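Local coordinates for protein ABC-type phosphate transport system, periplasmic component (Lactobacillus brevis, PDB 4ECF) that probably serves as the phosphate-binding receptor of a PstSACB-type ABC transporter that imports phosphate across the cytoplasmic membrane, at residues V91-F105 with W112-N126. Residues are numbered along the deposited sequence; the frame is centred on the assembly and turned at random.
Sequences VGVKNLSTNQLIKIF and WKEVGGADQSIVLIN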
ATOM      1  N   VAL A  91      19.858   7.983  10.196  1.00 25.07           N
ATOM      2  CA  VAL A  91      20.217   6.677  10.809  1.00 23.48           C
ATOM      3  C   VAL A  91      21.555   6.126  10.289  1.00 26.20           C
ATOM      4  O   VAL A  91      22.117   5.211  10.899  1.00 28.02           O
ATOM      5  CB  VAL A  91      19.116   5.598  10.724  1.00 23.29           C
ATOM      6  CG1 VAL A  91      17.775   6.131  11.249  1.00 22.59           C
ATOM      7  CG2 VAL A  91      18.968   5.003   9.328  1.00 22.74           C
ATOM      8  N   GLY A  92      22.040   6.667   9.167  1.00 27.87           N
ATOM      9  CA  GLY A  92      23.366   6.309   8.649  1.00 29.39           C
ATOM     10  C   GLY A  92      23.436   5.083   7.743  1.00 26.87           C
ATOM     11  O   GLY A  92      24.528   4.554   7.547  1.00 27.62           O
ATOM     12  N   VAL A  93      22.287   4.607   7.250  1.00 25.35           N
ATOM     13  CA  VAL A  93      22.250   3.513   6.284  1.00 25.09           C
ATOM     14  C   VAL A  93      21.209   3.769   5.214  1.00 22.70           C
ATOM     15  O   VAL A  93      20.185   4.458   5.429  1.00 23.35           O
ATOM     16  CB  VAL A  93      21.985   2.125   6.908  1.00 29.60           C
ATOM     17  CG1 VAL A  93      22.938   1.860   8.082  1.00 30.15           C
ATOM     18  CG2 VAL A  93      20.553   2.032   7.354  1.00 26.36           C
ATOM     19  N   LYS A  94      21.480   3.181   4.058  1.00 20.88           N
ATOM     20  CA  LYS A  94      20.635   3.264   2.884  1.00 22.61           C
ATOM     21  C   LYS A  94      20.217   1.900   2.338  1.00 20.34           C
ATOM     22  O   LYS A  94      19.440   1.827   1.380  1.00 20.57           O
ATOM     23  CB  LYS A  94      21.355   4.071   1.787  1.00 28.90           C
ATOM     24  CG  LYS A  94      21.515   5.540   2.164  1.00 35.76           C
ATOM     25  CD  LYS A  94      21.857   6.427   0.988  1.00 46.29           C
ATOM     26  CE  LYS A  94      22.186   7.830   1.491  1.00 51.64           C
ATOM     27  NZ  LYS A  94      21.588   8.881   0.622  1.00 55.76           N
ATOM     28  N   ASN A  95      20.703   0.832   2.968  1.00 18.86           N
ATOM     29  CA  ASN A  95      20.475  -0.529   2.525  1.00 18.18           C
ATOM     30  C   ASN A  95      20.478  -1.440   3.735  1.00 17.95           C
ATOM     31  O   ASN A  95      21.188  -1.164   4.702  1.00 16.88           O
ATOM     32  CB  ASN A  95      21.570  -1.022   1.577  1.00 19.03           C
ATOM     33  CG  ASN A  95      21.349  -2.460   1.118  1.00 18.06           C
ATOM     34  OD1 ASN A  95      20.454  -2.740   0.299  1.00 17.37           O
ATOM     35  ND2 ASN A  95      22.133  -3.406   1.723  1.00 17.78           N
ATOM     36  N   LEU A  96      19.646  -2.479   3.670  1.00 16.00           N
ATOM     37  CA  LEU A  96      19.704  -3.627   4.612  1.00 16.55           C
ATOM     38  C   LEU A  96      19.566  -4.924   3.845  1.00 16.53           C
ATOM     39  O   LEU A  96      18.919  -4.954   2.792  1.00 17.35           O
ATOM     40  CB  LEU A  96      18.563  -3.552   5.644  1.00 18.23           C
ATOM     41  CG  LEU A  96      18.603  -2.396   6.635  1.00 17.48           C
ATOM     42  CD1 LEU A  96      17.265  -2.352   7.397  1.00 19.23           C
ATOM     43  CD2 LEU A  96      19.755  -2.414   7.617  1.00 17.92           C
ATOM     44  N   SER A  97      20.183  -6.003   4.340  1.00 15.57           N
ATOM     45  CA  SER A  97      19.846  -7.324   3.806  1.00 16.89           C
ATOM     46  C   SER A  97      18.484  -7.749   4.381  1.00 16.68           C
ATOM     47  O   SER A  97      18.027  -7.169   5.383  1.00 16.04           O
ATOM     48  CB  SER A  97      20.847  -8.390   4.208  1.00 16.41           C
ATOM     49  OG  SER A  97      20.853  -8.581   5.619  1.00 17.12           O
ATOM     50  N   THR A  98      17.870  -8.780   3.800  1.00 17.27           N
ATOM     51  CA  THR A  98      16.645  -9.346   4.376  1.00 16.64           C
ATOM     52  C   THR A  98      16.876  -9.766   5.853  1.00 17.50           C
ATOM     53  O   THR A  98      16.043  -9.468   6.715  1.00 16.54           O
ATOM     54  CB  THR A  98      16.137 -10.519   3.544  1.00 18.94           C
ATOM     55  OG1 THR A  98      15.648 -10.034   2.294  1.00 18.79           O
ATOM     56  CG2 THR A  98      15.013 -11.305   4.261  1.00 19.50           C
ATOM     57  N   ASN A  99      17.979 -10.443   6.125  1.00 18.71           N
ATOM     58  CA  ASN A  99      18.229 -10.927   7.478  1.00 18.58           C
ATOM     59  C   ASN A  99      18.344  -9.762   8.461  1.00 18.91           C
ATOM     60  O   ASN A  99      17.813  -9.842   9.576  1.00 18.66           O
ATOM     61  CB  ASN A  99      19.488 -11.805   7.520  1.00 18.74           C
ATOM     62  CG  ASN A  99      19.721 -12.437   8.879  1.00 29.64           C
ATOM     63  OD1 ASN A  99      20.703 -12.124   9.555  1.00 33.97           O
ATOM     64  ND2 ASN A  99      18.815 -13.334   9.281  1.00 39.30           N
ATOM     65  N   GLN A 100      19.037  -8.682   8.068  1.00 16.82           N
ATOM     66  CA  GLN A 100      19.114  -7.496   8.916  1.00 16.16           C
ATOM     67  C   GLN A 100      17.745  -6.868   9.144  1.00 16.40           C
ATOM     68  O   GLN A 100      17.443  -6.484  10.258  1.00 16.91           O
ATOM     69  CB  GLN A 100      20.067  -6.432   8.357  1.00 17.05           C
ATOM     70  CG  GLN A 100      21.533  -6.847   8.323  1.00 17.58           C
ATOM     71  CD  GLN A 100      22.398  -5.907   7.527  1.00 18.86           C
ATOM     72  OE1 GLN A 100      22.006  -5.424   6.446  1.00 18.20           O
ATOM     73  NE2 GLN A 100      23.655  -5.718   8.002  1.00 21.45           N
ATOM     74  N   LEU A 101      16.937  -6.755   8.076  1.00 15.54           N
ATOM     75  CA  LEU A 101      15.606  -6.180   8.200  1.00 15.63           C
ATOM     76  C   LEU A 101      14.741  -6.981   9.188  1.00 17.60           C
ATOM     77  O   LEU A 101      14.036  -6.404  10.049  1.00 15.73           O
ATOM     78  CB  LEU A 101      14.958  -6.103   6.823  1.00 14.56           C
ATOM     79  CG  LEU A 101      13.575  -5.440   6.809  1.00 15.57           C
ATOM     80  CD1 LEU A 101      13.618  -3.920   7.032  1.00 18.83           C
ATOM     81  CD2 LEU A 101      12.878  -5.720   5.488  1.00 15.02           C
ATOM     82  N   ILE A 102      14.815  -8.304   9.101  1.00 17.00           N
ATOM     83  CA  ILE A 102      14.023  -9.177   9.967  1.00 17.61           C
ATOM     84  C   ILE A 102      14.489  -8.994  11.405  1.00 17.89           C
ATOM     85  O   ILE A 102      13.698  -8.821  12.311  1.00 18.87           O
ATOM     86  CB  ILE A 102      14.132 -10.629   9.551  1.00 18.35           C
ATOM     87  CG1 ILE A 102      13.339 -10.875   8.272  1.00 19.01           C
ATOM     88  CG2 ILE A 102      13.604 -11.563  10.645  1.00 18.15           C
ATOM     89  CD1 ILE A 102      13.646 -12.175   7.551  1.00 19.85           C
ATOM     90  N   LYS A 103      15.797  -8.991  11.588  1.00 16.71           N
ATOM     91  CA  LYS A 103      16.373  -8.855  12.927  1.00 18.18           C
ATOM     92  C   LYS A 103      15.998  -7.516  13.518  1.00 17.65           C
ATOM     93  O   LYS A 103      15.841  -7.417  14.730  1.00 17.73           O
ATOM     94  CB  LYS A 103      17.886  -9.068  12.930  1.00 20.06           C
ATOM     95  CG  LYS A 103      18.283 -10.537  12.753  1.00 21.01           C
ATOM     96  CD  LYS A 103      19.799 -10.661  12.795  1.00 27.32           C
ATOM     97  CE  LYS A 103      20.255 -12.090  12.913  1.00 36.41           C
ATOM     98  NZ  LYS A 103      21.734 -12.073  13.090  1.00 39.12           N
ATOM     99  N   ILE A 104      15.922  -6.466  12.708  1.00 16.40           N
ATOM    100  CA  ILE A 104      15.483  -5.163  13.245  1.00 16.28           C
ATOM    101  C   ILE A 104      14.026  -5.187  13.681  1.00 17.01           C
ATOM    102  O   ILE A 104      13.693  -4.754  14.788  1.00 19.25           O
ATOM    103  CB  ILE A 104      15.797  -4.008  12.250  1.00 16.22           C
ATOM    104  CG1 ILE A 104      17.326  -3.802  12.227  1.00 17.91           C
ATOM    105  CG2 ILE A 104      15.014  -2.718  12.588  1.00 18.46           C
ATOM    106  CD1 ILE A 104      17.854  -2.842  11.178  1.00 20.09           C
ATOM    107  N   PHE A 105      13.147  -5.669  12.819  1.00 15.80           N
ATOM    108  CA  PHE A 105      11.705  -5.661  13.133  1.00 17.05           C
ATOM    109  C   PHE A 105      11.305  -6.653  14.233  1.00 19.47           C
ATOM    110  O   PHE A 105      10.292  -6.441  14.902  1.00 22.69           O
ATOM    111  CB  PHE A 105      10.867  -5.806  11.857  1.00 18.51           C
ATOM    112  CG  PHE A 105      10.571  -4.476  11.197  1.00 17.36           C
ATOM    113  CD1 PHE A 105       9.471  -3.736  11.591  1.00 17.41           C
ATOM    114  CD2 PHE A 105      11.450  -3.910  10.288  1.00 18.56           C
ATOM    115  CE1 PHE A 105       9.207  -2.483  11.014  1.00 18.66           C
ATOM    116  CE2 PHE A 105      11.204  -2.676   9.715  1.00 17.86           C
ATOM    117  CZ  PHE A 105      10.083  -1.949  10.100  1.00 19.16           C
ATOM    118  N   TRP A 112      21.416   1.068  15.304  1.00 20.57           N
ATOM    119  CA  TRP A 112      21.827   1.145  13.922  1.00 19.97           C
ATOM    120  C   TRP A 112      23.308   0.857  13.688  1.00 20.50           C
ATOM    121  O   TRP A 112      23.712   0.431  12.607  1.00 19.98           O
ATOM    122  CB  TRP A 112      21.485   2.526  13.363  1.00 20.70           C
ATOM    123  CG  TRP A 112      20.015   2.696  13.162  1.00 19.34           C
ATOM    124  CD1 TRP A 112      19.125   3.421  13.933  1.00 21.01           C
ATOM    125  CD2 TRP A 112      19.225   2.082  12.116  1.00 18.62           C
ATOM    126  NE1 TRP A 112      17.858   3.307  13.455  1.00 19.05           N
ATOM    127  CE2 TRP A 112      17.844   2.514  12.348  1.00 18.05           C
ATOM    128  CE3 TRP A 112      19.503   1.255  11.054  1.00 19.29           C
ATOM    129  CZ2 TRP A 112      16.811   2.096  11.541  1.00 20.44           C
ATOM    130  CZ3 TRP A 112      18.450   0.860  10.219  1.00 19.23           C
ATOM    131  CH2 TRP A 112      17.141   1.275  10.471  1.00 20.99           C
ATOM    132  N   LYS A 113      24.147   1.019  14.704  1.00 19.55           N
ATOM    133  CA  LYS A 113      25.551   0.729  14.513  1.00 20.54           C
ATOM    134  C   LYS A 113      25.796  -0.748  14.167  1.00 22.25           C
ATOM    135  O   LYS A 113      26.807  -1.083  13.565  1.00 23.26           O
ATOM    136  CB  LYS A 113      26.348   1.092  15.782  1.00 20.84           C
ATOM    137  CG  LYS A 113      27.865   0.931  15.602  1.00 26.34           C
ATOM    138  CD  LYS A 113      28.628   1.355  16.845  1.00 29.72           C
ATOM    139  CE  LYS A 113      30.135   1.168  16.684  1.00 31.65           C
ATOM    140  NZ  LYS A 113      30.876   1.526  17.931  1.00 35.44           N
ATOM    141  N   GLU A 114      24.868  -1.612  14.567  1.00 22.51           N
ATOM    142  CA  GLU A 114      24.964  -3.038  14.330  1.00 22.74           C
ATOM    143  C   GLU A 114      24.850  -3.370  12.841  1.00 23.43           C
ATOM    144  O   GLU A 114      25.229  -4.472  12.425  1.00 25.32           O
ATOM    145  CB  GLU A 114      23.870  -3.788  15.092  1.00 21.66           C
ATOM    146  CG  GLU A 114      23.993  -3.644  16.607  1.00 24.93           C
ATOM    147  CD  GLU A 114      22.895  -4.382  17.349  1.00 28.32           C
ATOM    148  OE1 GLU A 114      22.922  -5.627  17.306  1.00 34.33           O
ATOM    149  OE2 GLU A 114      21.999  -3.738  17.973  1.00 27.46           O
ATOM    150  N   VAL A 115      24.354  -2.432  12.052  1.00 21.46           N
ATOM    151  CA  VAL A 115      24.186  -2.652  10.632  1.00 20.57           C
ATOM    152  C   VAL A 115      24.962  -1.588   9.837  1.00 23.18           C
ATOM    153  O   VAL A 115      24.685  -1.350   8.683  1.00 28.22           O
ATOM    154  CB  VAL A 115      22.703  -2.713  10.200  1.00 20.64           C
ATOM    155  CG1 VAL A 115      21.997  -3.904  10.790  1.00 20.27           C
ATOM    156  CG2 VAL A 115      21.937  -1.429  10.556  1.00 20.27           C
ATOM    157  N   GLY A 116      25.969  -0.992  10.472  1.00 25.12           N
ATOM    158  CA  GLY A 116      26.886  -0.047   9.812  1.00 24.45           C
ATOM    159  C   GLY A 116      26.451   1.403   9.857  1.00 25.64           C
ATOM    160  O   GLY A 116      27.022   2.246   9.163  1.00 28.12           O
ATOM    161  N   GLY A 117      25.412   1.702  10.634  1.00 22.40           N
ATOM    162  CA  GLY A 117      24.886   3.054  10.735  1.00 21.23           C
ATOM    163  C   GLY A 117      25.416   3.789  11.952  1.00 24.22           C
ATOM    164  O   GLY A 117      26.415   3.389  12.532  1.00 23.84           O
ATOM    165  N   ALA A 118      24.745   4.882  12.303  1.00 24.17           N
ATOM    166  CA  ALA A 118      25.126   5.724  13.452  1.00 25.92           C
ATOM    167  C   ALA A 118      24.889   4.965  14.744  1.00 23.39           C
ATOM    168  O   ALA A 118      24.042   4.090  14.785  1.00 22.93           O
ATOM    169  CB  ALA A 118      24.302   7.004  13.441  1.00 27.01           C
ATOM    170  N   ASP A 119      25.582   5.355  15.812  1.00 24.38           N
ATOM    171  CA  ASP A 119      25.290   4.836  17.154  1.00 23.09           C
ATOM    172  C   ASP A 119      24.010   5.536  17.617  1.00 21.68           C
ATOM    173  O   ASP A 119      24.020   6.687  18.091  1.00 24.60           O
ATOM    174  CB  ASP A 119      26.481   5.087  18.110  1.00 24.30           C
ATOM    175  CG  ASP A 119      26.323   4.379  19.428  1.00 25.89           C
ATOM    176  OD1 ASP A 119      25.173   4.029  19.781  1.00 25.73           O
ATOM    177  OD2 ASP A 119      27.328   4.192  20.134  1.00 26.18           O
ATOM    178  N   GLN A 120      22.884   4.839  17.451  1.00 20.51           N
ATOM    179  CA  GLN A 120      21.563   5.401  17.698  1.00 21.09           C
ATOM    180  C   GLN A 120      20.602   4.237  17.929  1.00 22.09           C
ATOM    181  O   GLN A 120      20.542   3.291  17.093  1.00 19.57           O
ATOM    182  CB  GLN A 120      21.108   6.220  16.448  1.00 23.49           C
ATOM    183  CG  GLN A 120      19.611   6.441  16.262  1.00 29.39           C
ATOM    184  CD  GLN A 120      19.040   7.483  17.213  1.00 33.55           C
ATOM    185  OE1 GLN A 120      19.491   8.622  17.194  1.00 38.26           O
ATOM    186  NE2 GLN A 120      18.035   7.103  18.048  1.00 28.55           N
ATOM    187  N   SER A 121      19.819   4.309  19.004  1.00 21.58           N
ATOM    188  CA  SER A 121      18.818   3.280  19.238  1.00 23.03           C
ATOM    189  C   SER A 121      17.773   3.307  18.127  1.00 22.41           C
ATOM    190  O   SER A 121      17.348   4.385  17.677  1.00 23.26           O
ATOM    191  CB  SER A 121      18.173   3.468  20.617  1.00 29.08           C
ATOM    192  OG  SER A 121      17.168   2.500  20.810  1.00 32.84           O
ATOM    193  N   ILE A 122      17.356   2.124  17.680  1.00 21.69           N
ATOM    194  CA  ILE A 122      16.333   1.978  16.646  1.00 19.02           C
ATOM    195  C   ILE A 122      14.949   2.183  17.264  1.00 20.64           C
ATOM    196  O   ILE A 122      14.695   1.699  18.386  1.00 21.21           O
ATOM    197  CB  ILE A 122      16.406   0.597  15.989  1.00 18.50           C
ATOM    198  CG1 ILE A 122      17.785   0.392  15.371  1.00 18.35           C
ATOM    199  CG2 ILE A 122      15.228   0.398  15.013  1.00 19.70           C
ATOM    200  CD1 ILE A 122      17.984  -0.965  14.698  1.00 19.61           C
ATOM    201  N   VAL A 123      14.077   2.914  16.566  1.00 17.85           N
ATOM    202  CA  VAL A 123      12.699   3.073  16.980  1.00 18.18           C
ATOM    203  C   VAL A 123      11.816   2.497  15.901  1.00 18.36           C
ATOM    204  O   VAL A 123      11.693   3.092  14.806  1.00 17.67           O
ATOM    205  CB  VAL A 123      12.336   4.576  17.173  1.00 20.84           C
ATOM    206  CG1 VAL A 123      10.864   4.736  17.554  1.00 20.86           C
ATOM    207  CG2 VAL A 123      13.251   5.230  18.206  1.00 21.34           C
ATOM    208  N   LEU A 124      11.192   1.359  16.194  1.00 19.83           N
ATOM    209  CA  LEU A 124      10.269   0.743  15.247  1.00 18.19           C
ATOM    210  C   LEU A 124       8.968   1.518  15.260  1.00 18.99           C
ATOM    211  O   LEU A 124       8.422   1.848  16.329  1.00 20.75           O
ATOM    212  CB  LEU A 124      10.002  -0.738  15.611  1.00 20.57           C
ATOM    213  CG  LEU A 124      11.217  -1.658  15.630  1.00 20.79           C
ATOM    214  CD1 LEU A 124      10.788  -3.038  16.123  1.00 22.61           C
ATOM    215  CD2 LEU A 124      11.923  -1.716  14.282  1.00 19.03           C
ATOM    216  N   ILE A 125       8.472   1.807  14.058  1.00 17.17           N
ATOM    217  CA  ILE A 125       7.145   2.389  13.884  1.00 19.38           C
ATOM    218  C   ILE A 125       6.327   1.428  13.026  1.00 18.50           C
ATOM    219  O   ILE A 125       6.743   1.060  11.938  1.00 18.86           O
ATOM    220  CB  ILE A 125       7.234   3.783  13.214  1.00 20.89           C
ATOM    221  CG1 ILE A 125       8.194   4.706  13.982  1.00 23.69           C
ATOM    222  CG2 ILE A 125       5.844   4.397  13.070  1.00 27.14           C
ATOM    223  CD1 ILE A 125       7.695   5.150  15.324  1.00 27.27           C
ATOM    224  N   ASN A 126       5.182   0.991  13.530  1.00 17.86           N
ATOM    225  CA  ASN A 126       4.341   0.044  12.801  1.00 19.65           C
ATOM    226  C   ASN A 126       3.018   0.679  12.441  1.00 19.41           C
ATOM    227  O   ASN A 126       2.598   1.690  13.032  1.00 20.40           O
ATOM    228  CB  ASN A 126       4.075  -1.208  13.656  1.00 20.08           C
ATOM    229  CG  ASN A 126       5.185  -2.220  13.538  1.00 24.85           C
ATOM    230  OD1 ASN A 126       5.765  -2.616  14.542  1.00 32.31           O
ATOM    231  ND2 ASN A 126       5.455  -2.668  12.339  1.00 22.06           N
TER
HETATM  232  O   HOH W   1      24.500  -6.754  10.613  1.00 32.39           O
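With CG set anti to its own carbonyl carbon (chi1 -72°), Trp112 lays its indole against Val91, whose CG1 takes the equivalent position (chi1 -52°), which brings that methyl to 3.6 Å from Trp112 NE1. Val91 CB sits 3.6 Å from the centroid of the five-membered ring, almost exactly on its normal, a CH-pi contact; Ile122 CG1 covers the opposite face. Round the six-membered ring, Val93 CG2 and Ile104 CD1 both close on CZ3, each side chain crossing the indole at about a right angle, while Leu96 CD2 meets the edge. Trp112 NE1 is hydrogen-bonded to Gly168 O, and the indole thus exemplifies an aromatic plate sandwiched between aliphatic side chains and anchored at its N-H. With an alanine here, Val91 and Ile122 would probably face a gap, and Gly168 O would lose its donor. Within this lobe of the periplasmic binding protein fold, helix 98-105 crosses strand 123-126 at 87°, and Ile170 of the parallel neighbour strand 169-174 backs the same apolar cluster. Leu124 CD2 lies over the face of the Phe105 ring, 4.2 Å from its centroid, a CH-pi contact, and also touches Ile104 CG2. At the helix start, Ser97 and Gln100 form a capping box: Ser97 OG accepts from Gln100 N (3.1 Å), and Ser97 N donates to Gln100 OE1 at 2.8 Å, which holds the amide while its NE2 end lies on Val115 CG1 and reaches Glu114 O through a water. The backbones meet at the glycines, where Ala118 N donates to Val91 O at 3.0 Å and Gly117 CA packs against Val93 CG1 at 3.5 Å.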